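Side-chain contacts in glycosyl hydrolase BlGH5_18 (PDB 7LQX), which probably hydrolyses glycosidic bonds of N-glycans as a family 5, subfamily 18 glycoside hydrolase of a gut bifidobacterium: residues V209-H214 with T251-Y256; F217-A222 with L378-C383; Q241-G244 with G248-T251; I389-M394 with G433-T438. One frame throughout, in Å; residues are numbered along the deposited sequence.

Contacts 1 and 2 are buried, contact 3 is partly buried and contact 4 lies at the surface, and the chemistry shifts accordingly. In contact 1 the hydroxyl of one tyrosine meets an imidazole nitrogen and the ring edge of a second tyrosine; in contact 2 a guanidinium group is gripped by backbone carbonyls; in contact 3 a carbon chain lies over a ring face; in contact 4 waters carry most of the link. Helix 248-264 serves both contact 1 and contact 3, which share T251. Contact 2 joins the barrel to the segment before helix 388-399, the helix used by contact 4. Contacts 1 and 2 have centres about 9 Å apart, as have contacts 1 and 4.

Contact 1 of 4, residues V209-H214 with T251-Y256; sequences VWYLDH and TAHALY
H253 and Y211 approach each other from opposite directions, imidazole against phenol. The H253 side chain leaves the helix with CG anti to the backbone N (chi1 -173°), which carries NE2 to 2.9 Å from Y211 OH. NE2 lies in the plane of the Y211 ring, at its hydroxyl edge, and is 3.9 Å from Y211 CE2. The other imidazole nitrogen, ND1, is hydrogen-bonded to S233 OG at the end of strand 229-233, which helps to fix the rotation of the ring. In the (β/α)8 barrel of this family, strand 229-233 is the sixth strand and helix 248-264 the long helix that follows it, after the short helix 239-243, while Y211 ends a short helix following the fifth strand, so the contact joins two neighbouring β/α units. Past H253 the helix is kinked, since the backbone N atoms of A254 and L255 make no bond to the preceding turn; Y256 N resumes the pattern with a bond to A252 O. Y256 brings its ring edge to the same hydroxyl: CE2 is 3.6 Å from Y211 OH, which lies in the Y256 ring plane, and 4.1 Å from Y211 CE1. A phenylalanine in place of Y211 would probably leave H253 NE2 without its polar neighbour and a gap at the edge of Y256. Y256 OH is hydrogen-bonded to C383 O, and Y437 meets the Y211 ring edge-to-face.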
loop_
_atom_site.group_PDB
_atom_site.type_symbol
_atom_site.label_atom_id
_atom_site.label_comp_id
_atom_site.label_asym_id
_atom_site.label_seq_id
_atom_site.Cartn_x
_atom_site.Cartn_y
_atom_site.Cartn_z
ATOM N N VAL A 209 14.165 -19.209 7.743
ATOM C CA VAL A 209 13.672 -20.582 7.710
ATOM C C VAL A 209 14.735 -21.552 8.213
ATOM O O VAL A 209 14.415 -22.548 8.872
ATOM C CB VAL A 209 13.156 -20.948 6.302
ATOM C CG1 VAL A 209 14.286 -21.043 5.290
ATOM C CG2 VAL A 209 12.364 -22.244 6.346
ATOM N N TRP A 210 16.011 -21.267 7.939
ATOM C CA TRP A 210 17.104 -22.149 8.336
ATOM C C TRP A 210 17.658 -21.821 9.710
ATOM O O TRP A 210 18.199 -22.703 10.383
ATOM C CB TRP A 210 18.267 -22.085 7.316
ATOM C CG TRP A 210 17.788 -22.353 5.935
ATOM C CD1 TRP A 210 17.696 -21.456 4.922
ATOM C CD2 TRP A 210 17.262 -23.587 5.427
ATOM N NE1 TRP A 210 17.153 -22.049 3.809
ATOM C CE2 TRP A 210 16.871 -23.355 4.099
ATOM C CE3 TRP A 210 17.093 -24.862 5.963
ATOM C CZ2 TRP A 210 16.320 -24.348 3.300
ATOM C CZ3 TRP A 210 16.538 -25.844 5.168
ATOM C CH2 TRP A 210 16.165 -25.581 3.851
ATOM N N TYR A 211 17.545 -20.578 10.136
ATOM C CA TYR A 211 18.358 -20.072 11.217
ATOM C C TYR A 211 17.576 -19.636 12.451
ATOM O O TYR A 211 18.195 -19.389 13.489
ATOM C CB TYR A 211 19.179 -18.880 10.703
ATOM C CG TYR A 211 20.229 -19.177 9.648
ATOM C CD1 TYR A 211 20.713 -20.461 9.419
ATOM C CD2 TYR A 211 20.758 -18.140 8.896
ATOM C CE1 TYR A 211 21.704 -20.680 8.478
ATOM C CE2 TYR A 211 21.740 -18.358 7.961
ATOM C CZ TYR A 211 22.217 -19.627 7.756
ATOM O OH TYR A 211 23.216 -19.862 6.831
ATOM N N LEU A 212 16.253 -19.539 12.385
ATOM C CA LEU A 212 15.473 -19.005 13.494
ATOM C C LEU A 212 14.634 -20.087 14.161
ATOM O O LEU A 212 13.742 -20.663 13.532
ATOM C CB LEU A 212 14.526 -17.918 13.002
ATOM C CG LEU A 212 15.156 -16.608 12.571
ATOM C CD1 LEU A 212 14.074 -15.695 12.012
ATOM C CD2 LEU A 212 15.863 -15.954 13.742
ATOM N N ASP A 213 14.870 -20.323 15.445
ATOM C CA ASP A 213 14.038 -21.270 16.170
ATOM C C ASP A 213 12.637 -20.712 16.366
ATOM O O ASP A 213 12.435 -19.500 16.460
ATOM C CB ASP A 213 14.672 -21.614 17.508
ATOM C CG ASP A 213 15.817 -22.570 17.347
ATOM O OD1 ASP A 213 15.574 -23.710 16.887
ATOM O OD2 ASP A 213 16.962 -22.157 17.607
ATOM N N HIS A 214 11.662 -21.615 16.385
ATOM C CA HIS A 214 10.256 -21.302 16.618
ATOM C C HIS A 214 9.628 -20.472 15.504
ATOM O O HIS A 214 8.536 -19.938 15.684
ATOM C CB HIS A 214 10.052 -20.636 17.985
ATOM C CG HIS A 214 10.713 -21.372 19.109
ATOM N ND1 HIS A 214 10.291 -22.614 19.532
ATOM C CD2 HIS A 214 11.779 -21.054 19.880
ATOM C CE1 HIS A 214 11.061 -23.023 20.525
ATOM N NE2 HIS A 214 11.972 -22.095 20.756
ATOM N N THR A 251 32.570 -16.783 1.304
ATOM C CA THR A 251 32.311 -17.324 -0.026
ATOM C C THR A 251 31.694 -18.716 0.005
ATOM O O THR A 251 31.165 -19.152 -1.022
ATOM C CB THR A 251 33.585 -17.354 -0.875
ATOM O OG1 THR A 251 34.596 -18.081 -0.172
ATOM C CG2 THR A 251 34.060 -15.943 -1.198
ATOM N N ALA A 252 31.719 -19.399 1.145
ATOM C CA ALA A 252 31.110 -20.713 1.284
ATOM C C ALA A 252 29.647 -20.654 1.695
ATOM O O ALA A 252 29.004 -21.697 1.751
ATOM C CB ALA A 252 31.872 -21.545 2.319
ATOM N N HIS A 253 29.094 -19.471 1.953
ATOM C CA HIS A 253 27.773 -19.411 2.569
ATOM C C HIS A 253 26.697 -20.036 1.688
ATOM O O HIS A 253 25.789 -20.710 2.194
ATOM C CB HIS A 253 27.403 -17.971 2.933
ATOM C CG HIS A 253 26.127 -17.866 3.709
ATOM N ND1 HIS A 253 24.901 -17.686 3.104
ATOM C CD2 HIS A 253 25.881 -17.965 5.036
ATOM C CE1 HIS A 253 23.958 -17.671 4.027
ATOM N NE2 HIS A 253 24.523 -17.836 5.207
ATOM N N ALA A 254 26.750 -19.798 0.374
ATOM C CA ALA A 254 25.706 -20.332 -0.498
ATOM C C ALA A 254 25.777 -21.852 -0.558
ATOM O O ALA A 254 24.748 -22.532 -0.485
ATOM C CB ALA A 254 25.809 -19.729 -1.901
ATOM N N LEU A 255 26.990 -22.400 -0.691
ATOM C CA LEU A 255 27.166 -23.845 -0.624
ATOM C C LEU A 255 26.632 -24.401 0.686
ATOM O O LEU A 255 25.973 -25.450 0.710
ATOM C CB LEU A 255 28.653 -24.179 -0.757
ATOM C CG LEU A 255 29.025 -25.646 -0.531
ATOM C CD1 LEU A 255 28.309 -26.560 -1.511
ATOM C CD2 LEU A 255 30.535 -25.842 -0.629
ATOM N N TYR A 256 26.931 -23.719 1.792
ATOM C CA TYR A 256 26.477 -24.188 3.093
ATOM C C TYR A 256 24.962 -24.296 3.145
ATOM O O TYR A 256 24.423 -25.312 3.590
ATOM C CB TYR A 256 26.977 -23.255 4.194
ATOM C CG TYR A 256 26.359 -23.569 5.539
ATOM C CD1 TYR A 256 26.688 -24.736 6.217
ATOM C CD2 TYR A 256 25.429 -22.722 6.109
ATOM C CE1 TYR A 256 26.127 -25.034 7.430
ATOM C CE2 TYR A 256 24.861 -23.009 7.335
ATOM C CZ TYR A 256 25.214 -24.177 7.989
ATOM O OH TYR A 256 24.663 -24.484 9.211
#

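Contact 2 of 4, residues F217-A222 with L378-C383; sequences FTPVQA and LNRGAC
The capping box that starts helix 219-224, formed by T218 and Q221, lies beside the guanidinium group of R380, so that a loop after the fifth barrel strand meets the segment leading to helix 388-399. Two bonds define the box: Q221 N to T218 OG1 at 3.2 Å, and T218 N to Q221 OE1 at 2.9 Å, the latter from above the amide plane. Just before it, F217 O accepts from R380 NH1 at 2.9 Å, with an N-H...O angle of 150°; the donor is in the carbonyl plane, and the oxygen is tilted 17° from the guanidinium plane. A bend in the arginine chain (chi3 -91°) turns the planar group so that P219 CD sits 3.5 Å above its plane, over one face but displaced toward the rim, while P219 CG touches R380 CD at 3.9 Å. T218 CG2 lies 4.0 Å from R380 NH2. A lysine in place of R380 would have one ammonium where two NH2 groups now spread, and would probably leave some of the surrounding carbonyls without a donor. NH1 also bonds to V209 O and NH2 to H215 O, so this buried positive charge is met by the negative ends of three peptide dipoles, which are likely to stabilise it.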
loop_
_atom_site.group_PDB
_atom_site.type_symbol
_atom_site.label_atom_id
_atom_site.label_comp_id
_atom_site.label_asym_id
_atom_site.label_seq_id
_atom_site.Cartn_x
_atom_site.Cartn_y
_atom_site.Cartn_z
ATOM N N PHE A 217 7.729 -20.978 9.429
ATOM C CA PHE A 217 8.233 -21.604 8.211
ATOM C C PHE A 217 9.463 -22.414 8.595
ATOM O O PHE A 217 10.313 -21.922 9.339
ATOM C CB PHE A 217 8.580 -20.525 7.194
ATOM C CG PHE A 217 7.381 -19.902 6.550
ATOM C CD1 PHE A 217 6.627 -18.937 7.205
ATOM C CD2 PHE A 217 7.008 -20.283 5.278
ATOM C CE1 PHE A 217 5.531 -18.383 6.592
ATOM C CE2 PHE A 217 5.922 -19.725 4.663
ATOM C CZ PHE A 217 5.179 -18.784 5.321
ATOM N N THR A 218 9.549 -23.648 8.118
ATOM C CA THR A 218 10.500 -24.614 8.647
ATOM C C THR A 218 11.387 -25.226 7.577
ATOM O O THR A 218 11.029 -25.265 6.397
ATOM C CB THR A 218 9.746 -25.774 9.320
ATOM O OG1 THR A 218 9.051 -26.485 8.288
ATOM C CG2 THR A 218 8.761 -25.278 10.375
ATOM N N PRO A 219 12.544 -25.757 7.978
ATOM C CA PRO A 219 13.387 -26.495 7.017
ATOM C C PRO A 219 12.666 -27.620 6.293
ATOM O O PRO A 219 12.869 -27.806 5.084
ATOM C CB PRO A 219 14.528 -27.018 7.903
ATOM C CG PRO A 219 14.631 -25.979 8.994
ATOM C CD PRO A 219 13.209 -25.583 9.282
ATOM N N VAL A 220 11.843 -28.394 7.000
ATOM C CA VAL A 220 11.135 -29.492 6.348
ATOM C C VAL A 220 10.223 -28.973 5.238
ATOM O O VAL A 220 10.166 -29.552 4.145
ATOM C CB VAL A 220 10.383 -30.348 7.387
ATOM C CG1 VAL A 220 9.379 -31.271 6.713
ATOM C CG2 VAL A 220 11.383 -31.145 8.231
ATOM N N GLN A 221 9.511 -27.865 5.478
ATOM C CA GLN A 221 8.676 -27.304 4.421
ATOM C C GLN A 221 9.530 -26.852 3.239
ATOM O O GLN A 221 9.191 -27.099 2.074
ATOM C CB GLN A 221 7.892 -26.097 4.939
ATOM C CG GLN A 221 6.856 -26.368 5.989
ATOM C CD GLN A 221 6.538 -25.116 6.784
ATOM O OE1 GLN A 221 7.162 -24.080 6.589
ATOM N NE2 GLN A 221 5.583 -25.216 7.703
ATOM N N ALA A 222 10.632 -26.157 3.523
ATOM C CA ALA A 222 11.447 -25.610 2.449
ATOM C C ALA A 222 12.018 -26.710 1.575
ATOM O O ALA A 222 12.156 -26.530 0.360
ATOM C CB ALA A 222 12.586 -24.768 3.024
ATOM N N LEU A 378 16.249 -29.406 16.551
ATOM C CA LEU A 378 16.024 -28.953 17.914
ATOM C C LEU A 378 16.576 -27.551 18.115
ATOM O O LEU A 378 16.042 -26.772 18.913
ATOM C CB LEU A 378 16.704 -29.892 18.898
ATOM C CG LEU A 378 16.211 -31.333 18.919
ATOM C CD1 LEU A 378 17.050 -32.164 19.883
ATOM C CD2 LEU A 378 14.745 -31.386 19.291
ATOM N N ASN A 379 17.643 -27.210 17.393
ATOM C CA ASN A 379 18.348 -25.940 17.566
ATOM C C ASN A 379 18.670 -25.394 16.176
ATOM O O ASN A 379 19.755 -25.626 15.634
ATOM C CB ASN A 379 19.606 -26.166 18.391
ATOM C CG ASN A 379 20.216 -24.891 18.882
ATOM O OD1 ASN A 379 20.045 -23.836 18.283
ATOM N ND2 ASN A 379 20.943 -24.978 19.983
ATOM N N ARG A 380 17.715 -24.667 15.591
ATOM C CA ARG A 380 17.997 -24.007 14.324
ATOM C C ARG A 380 19.073 -22.943 14.488
ATOM O O ARG A 380 19.860 -22.700 13.567
ATOM C CB ARG A 380 16.731 -23.375 13.744
ATOM C CG ARG A 380 16.074 -24.217 12.686
ATOM C CD ARG A 380 14.949 -23.486 11.996
ATOM N NE ARG A 380 13.662 -23.706 12.636
ATOM C CZ ARG A 380 12.524 -23.197 12.178
ATOM N NH1 ARG A 380 12.526 -22.450 11.085
ATOM N NH2 ARG A 380 11.391 -23.423 12.813
ATOM N N GLY A 381 19.111 -22.279 15.641
ATOM C CA GLY A 381 20.077 -21.213 15.829
ATOM C C GLY A 381 21.504 -21.687 15.645
ATOM O O GLY A 381 22.342 -20.965 15.106
ATOM N N ALA A 382 21.799 -22.913 16.075
ATOM C CA ALA A 382 23.148 -23.442 15.920
ATOM C C ALA A 382 23.551 -23.575 14.456
ATOM O O ALA A 382 24.741 -23.720 14.162
ATOM C CB ALA A 382 23.244 -24.808 16.595
ATOM N N CYS A 383 22.590 -23.536 13.536
ATOM C CA CYS A 383 22.874 -23.617 12.110
ATOM C C CYS A 383 23.212 -22.271 11.483
ATOM O O CYS A 383 23.677 -22.240 10.339
ATOM C CB CYS A 383 21.674 -24.224 11.377
ATOM S SG CYS A 383 21.293 -25.900 11.869
#

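Contact 3 of 4, residues Q241-G244 with G248-T251; sequences QGYG and GECT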
loop_
_atom_site.group_PDB
_atom_site.type_symbol
_atom_site.label_atom_id
_atom_site.label_comp_id
_atom_site.label_asym_id
_atom_site.label_seq_id
_atom_site.Cartn_x
_atom_site.Cartn_y
_atom_site.Cartn_z
ATOM N N GLN A 241 30.378 -10.148 8.497
ATOM C CA GLN A 241 30.775 -9.376 9.667
ATOM C C GLN A 241 31.561 -10.228 10.655
ATOM O O GLN A 241 32.573 -9.778 11.209
ATOM C CB GLN A 241 29.541 -8.793 10.351
ATOM C CG GLN A 241 28.728 -7.843 9.487
ATOM C CD GLN A 241 27.543 -8.505 8.822
ATOM O OE1 GLN A 241 27.636 -9.625 8.324
ATOM N NE2 GLN A 241 26.419 -7.813 8.801
ATOM N N GLY A 242 31.101 -11.452 10.905
ATOM C CA GLY A 242 31.705 -12.270 11.940
ATOM C C GLY A 242 32.980 -12.960 11.515
ATOM O O GLY A 242 33.889 -13.143 12.333
ATOM N N TYR A 243 33.072 -13.365 10.244
ATOM C CA TYR A 243 34.240 -14.080 9.749
ATOM C C TYR A 243 35.139 -13.239 8.862
ATOM O O TYR A 243 36.316 -13.587 8.705
ATOM C CB TYR A 243 33.816 -15.343 8.986
ATOM C CG TYR A 243 32.996 -16.246 9.852
ATOM C CD1 TYR A 243 33.599 -17.060 10.795
ATOM C CD2 TYR A 243 31.616 -16.255 9.763
ATOM C CE1 TYR A 243 32.854 -17.869 11.613
ATOM C CE2 TYR A 243 30.866 -17.064 10.575
ATOM C CZ TYR A 243 31.489 -17.858 11.504
ATOM O OH TYR A 243 30.718 -18.655 12.307
ATOM N N GLY A 244 34.636 -12.149 8.312
ATOM C CA GLY A 244 35.411 -11.269 7.463
ATOM C C GLY A 244 34.887 -11.305 6.042
ATOM O O GLY A 244 34.513 -12.360 5.515
ATOM N N GLY A 248 36.925 -17.372 3.861
ATOM C CA GLY A 248 36.354 -18.536 3.217
ATOM C C GLY A 248 34.925 -18.809 3.637
ATOM O O GLY A 248 34.133 -19.317 2.847
ATOM N N GLU A 249 34.580 -18.501 4.888
ATOM C CA GLU A 249 33.199 -18.675 5.323
ATOM C C GLU A 249 32.269 -17.809 4.482
ATOM O O GLU A 249 31.168 -18.225 4.112
ATOM C CB GLU A 249 33.064 -18.305 6.801
ATOM C CG GLU A 249 33.708 -19.276 7.781
ATOM C CD GLU A 249 35.168 -18.967 8.072
ATOM O OE1 GLU A 249 35.765 -18.095 7.398
ATOM O OE2 GLU A 249 35.725 -19.589 9.005
ATOM N N CYS A 250 32.703 -16.587 4.181
ATOM C CA CYS A 250 31.890 -15.679 3.384
ATOM C C CYS A 250 31.567 -16.276 2.015
ATOM O O CYS A 250 30.405 -16.297 1.601
ATOM C CB CYS A 250 32.614 -14.342 3.254
ATOM S SG CYS A 250 31.617 -13.078 2.482
ATOM N N THR A 251 32.570 -16.783 1.304
ATOM C CA THR A 251 32.311 -17.324 -0.026
ATOM C C THR A 251 31.694 -18.716 0.005
ATOM O O THR A 251 31.165 -19.152 -1.022
ATOM C CB THR A 251 33.585 -17.354 -0.875
ATOM O OG1 THR A 251 34.596 -18.081 -0.172
ATOM C CG2 THR A 251 34.060 -15.943 -1.198
#
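E249 crosses the Y243 side chain at about a right angle, with E249 CG over one ring face, and its chain can be followed atom by atom. CB, the first, is 3.7 Å from Y243 CG, at the root of the ring. CG comes next and makes a CH-pi contact: it is 3.9 Å from the ring centroid, 21° off the normal, displaced toward the rim where Y243 CG and CD1 lie. A bend at the next torsion (chi2 88°) lays the carboxylate beyond the rim on that same side, with CD 3.7 Å from Y243 CD1. The carboxylate and ring planes are nearly parallel, 13° apart. At the tip the two oxygens part company: OE1 turns back to 3.7 Å from Y243 CB, and OE2 is 3.8 Å from Y243 CD1. This contact packs together two consecutive helices joined by a short turn after the sixth strand of the barrel, where helix 239-243 gives way to helix 248-264. The first helix ends at G244, whose backbone angles, with positive phi, would press a side chain against the preceding carbonyl oxygen. G244 O then lies 3.6 Å from C250 CB and is hydrogen-bonded to S247 OG, which itself accepts from C250 N.

Contact 4 of 4, residues I389-M394 with G433-T438; sequences IFERWM and GAKYYT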
loop_
_atom_site.group_PDB
_atom_site.type_symbol
_atom_site.label_atom_id
_atom_site.label_comp_id
_atom_site.label_asym_id
_atom_site.label_seq_id
_atom_site.Cartn_x
_atom_site.Cartn_y
_atom_site.Cartn_z
ATOM N N ILE A 389 26.826 -25.762 14.551
ATOM C CA ILE A 389 26.701 -26.555 13.328
ATOM C C ILE A 389 27.392 -25.842 12.174
ATOM O O ILE A 389 28.159 -26.440 11.410
ATOM C CB ILE A 389 25.221 -26.820 13.003
ATOM C CG1 ILE A 389 24.564 -27.719 14.053
ATOM C CG2 ILE A 389 25.085 -27.441 11.612
ATOM C CD1 ILE A 389 25.046 -29.174 14.043
ATOM N N PHE A 390 27.106 -24.545 12.027
ATOM C CA PHE A 390 27.723 -23.713 11.001
ATOM C C PHE A 390 29.234 -23.841 11.042
ATOM O O PHE A 390 29.872 -24.123 10.024
ATOM C CB PHE A 390 27.277 -22.270 11.274
ATOM C CG PHE A 390 27.623 -21.263 10.201
ATOM C CD1 PHE A 390 28.891 -20.701 10.135
ATOM C CD2 PHE A 390 26.661 -20.830 9.303
ATOM C CE1 PHE A 390 29.201 -19.752 9.167
ATOM C CE2 PHE A 390 26.966 -19.873 8.343
ATOM C CZ PHE A 390 28.238 -19.345 8.271
ATOM N N GLU A 391 29.827 -23.680 12.225
ATOM C CA GLU A 391 31.285 -23.671 12.320
ATOM C C GLU A 391 31.895 -25.052 12.118
ATOM O O GLU A 391 32.972 -25.161 11.523
ATOM C CB GLU A 391 31.715 -23.015 13.628
ATOM C CG GLU A 391 31.316 -21.542 13.630
ATOM C CD GLU A 391 31.931 -20.705 14.728
ATOM O OE1 GLU A 391 32.430 -21.259 15.730
ATOM O OE2 GLU A 391 31.896 -19.467 14.578
ATOM N N ARG A 392 31.237 -26.120 12.576
ATOM C CA ARG A 392 31.757 -27.452 12.288
ATOM C C ARG A 392 31.770 -27.720 10.787
ATOM O O ARG A 392 32.750 -28.246 10.241
ATOM C CB ARG A 392 30.940 -28.512 13.019
ATOM C CG ARG A 392 31.141 -28.509 14.518
ATOM C CD ARG A 392 30.296 -29.583 15.173
ATOM N NE ARG A 392 30.447 -29.612 16.625
ATOM C CZ ARG A 392 31.439 -30.227 17.259
ATOM N NH1 ARG A 392 32.372 -30.869 16.568
ATOM N NH2 ARG A 392 31.492 -30.224 18.586
ATOM N N TRP A 393 30.674 -27.386 10.101
ATOM C CA TRP A 393 30.642 -27.554 8.654
ATOM C C TRP A 393 31.752 -26.737 8.000
ATOM O O TRP A 393 32.476 -27.227 7.128
ATOM C CB TRP A 393 29.264 -27.185 8.094
ATOM C CG TRP A 393 29.150 -27.496 6.633
ATOM C CD1 TRP A 393 28.656 -28.645 6.069
ATOM C CD2 TRP A 393 29.574 -26.664 5.540
ATOM N NE1 TRP A 393 28.731 -28.567 4.701
ATOM C CE2 TRP A 393 29.299 -27.368 4.349
ATOM C CE3 TRP A 393 30.168 -25.396 5.457
ATOM C CZ2 TRP A 393 29.590 -26.848 3.092
ATOM C CZ3 TRP A 393 30.449 -24.880 4.212
ATOM C CH2 TRP A 393 30.160 -25.603 3.044
HETATM N N MSE A 394 31.912 -25.482 8.424
HETATM C CA MSE A 394 32.932 -24.611 7.844
HETATM C C MSE A 394 34.335 -25.187 8.018
HETATM O O MSE A 394 35.181 -25.062 7.124
HETATM C CB MSE A 394 32.846 -23.192 8.432
HETATM C CG MSE A 394 31.613 -22.427 7.994
HETATM SE SE MSE A 394 31.700 -22.057 6.095
HETATM C CE MSE A 394 29.857 -21.524 5.863
ATOM N N GLY A 433 24.329 -21.037 19.780
ATOM C CA GLY A 433 23.546 -20.329 18.794
ATOM C C GLY A 433 24.368 -19.473 17.857
ATOM O O GLY A 433 25.594 -19.398 17.928
ATOM N N ALA A 434 23.646 -18.788 16.968
ATOM C CA ALA A 434 24.236 -18.051 15.851
ATOM C C ALA A 434 24.604 -16.644 16.306
ATOM O O ALA A 434 23.918 -15.659 16.029
ATOM C CB ALA A 434 23.252 -18.015 14.689
ATOM N N LYS A 435 25.747 -16.551 16.984
ATOM C CA LYS A 435 26.099 -15.296 17.637
ATOM C C LYS A 435 26.272 -14.141 16.657
ATOM O O LYS A 435 26.086 -12.983 17.044
ATOM C CB LYS A 435 27.361 -15.475 18.474
ATOM C CG LYS A 435 28.530 -16.064 17.722
ATOM C CD LYS A 435 29.771 -16.101 18.605
ATOM C CE LYS A 435 30.854 -16.977 18.008
ATOM N NZ LYS A 435 30.493 -18.415 18.111
ATOM N N TYR A 436 26.640 -14.408 15.402
ATOM C CA TYR A 436 26.831 -13.326 14.444
ATOM C C TYR A 436 25.558 -12.971 13.687
ATOM O O TYR A 436 25.444 -11.857 13.168
ATOM C CB TYR A 436 27.916 -13.688 13.431
ATOM C CG TYR A 436 29.253 -14.033 14.044
ATOM C CD1 TYR A 436 29.795 -13.268 15.072
ATOM C CD2 TYR A 436 29.974 -15.131 13.597
ATOM C CE1 TYR A 436 31.030 -13.590 15.632
ATOM C CE2 TYR A 436 31.201 -15.457 14.147
ATOM C CZ TYR A 436 31.721 -14.694 15.165
ATOM O OH TYR A 436 32.940 -15.044 15.696
ATOM N N TYR A 437 24.616 -13.898 13.583
ATOM C CA TYR A 437 23.329 -13.596 12.977
ATOM C C TYR A 437 22.540 -12.666 13.875
ATOM O O TYR A 437 21.985 -11.661 13.419
ATOM C CB TYR A 437 22.577 -14.911 12.844
ATOM C CG TYR A 437 21.317 -14.941 12.031
ATOM C CD1 TYR A 437 21.341 -14.733 10.661
ATOM C CD2 TYR A 437 20.110 -15.281 12.622
ATOM C CE1 TYR A 437 20.191 -14.820 9.911
ATOM C CE2 TYR A 437 18.958 -15.375 11.885
ATOM C CZ TYR A 437 19.000 -15.150 10.529
ATOM O OH TYR A 437 17.850 -15.262 9.787
ATOM N N THR A 438 22.472 -13.008 15.161
ATOM C CA THR A 438 21.692 -12.245 16.121
ATOM C C THR A 438 22.299 -10.876 16.362
ATOM O O THR A 438 21.567 -9.911 16.609
ATOM C CB THR A 438 21.623 -13.040 17.422
ATOM O OG1 THR A 438 22.949 -13.251 17.925
ATOM C CG2 THR A 438 20.981 -14.397 17.181
HETATM O O HOH W 1 33.710 -17.707 15.473
HETATM O O HOH W 2 32.717 -19.936 18.071
#
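E391 and K435 face each other as opposite charges, but the direct ionic contact is long: E391 OE2 to K435 NZ measures 3.9 Å, and the two side chains cross at about a right angle. Extended beyond CG, the glutamate reaches outward from its helix, while a turn at the end of the lysine chain (chi4 -72°) swings NZ toward it. Water does the closer work. One molecule donates to E391 OE1 at 2.7 Å and accepts from K435 NZ at 2.7 Å, bridging the two charges. A second donates to E391 OE2 at 2.7 Å and lies 2.8 Å from Y436 OH, so each carboxylate oxygen holds its own water. These bonds tie helix 388-399, the crossover of a β-α-β unit between parallel strands 365-369 and 403-407, to the weakly bonded helix at about 435-438 near the end of the modelled chain, which follows an inverse gamma turn centred on A434. Both charged groups have further polar partners, since E391 OE2 also bonds to Y243 OH and K435 NZ to G386 O. Van der Waals contact is slight: Y436 CE2 is 4.1 Å from the carboxylate oxygen E391 OE2, with ring and carboxylate planes 46° apart. The tyrosine ring is backed within its own segment by K435 CG, 4.0 Å above its centre, and meets the Y243 ring edge-to-face.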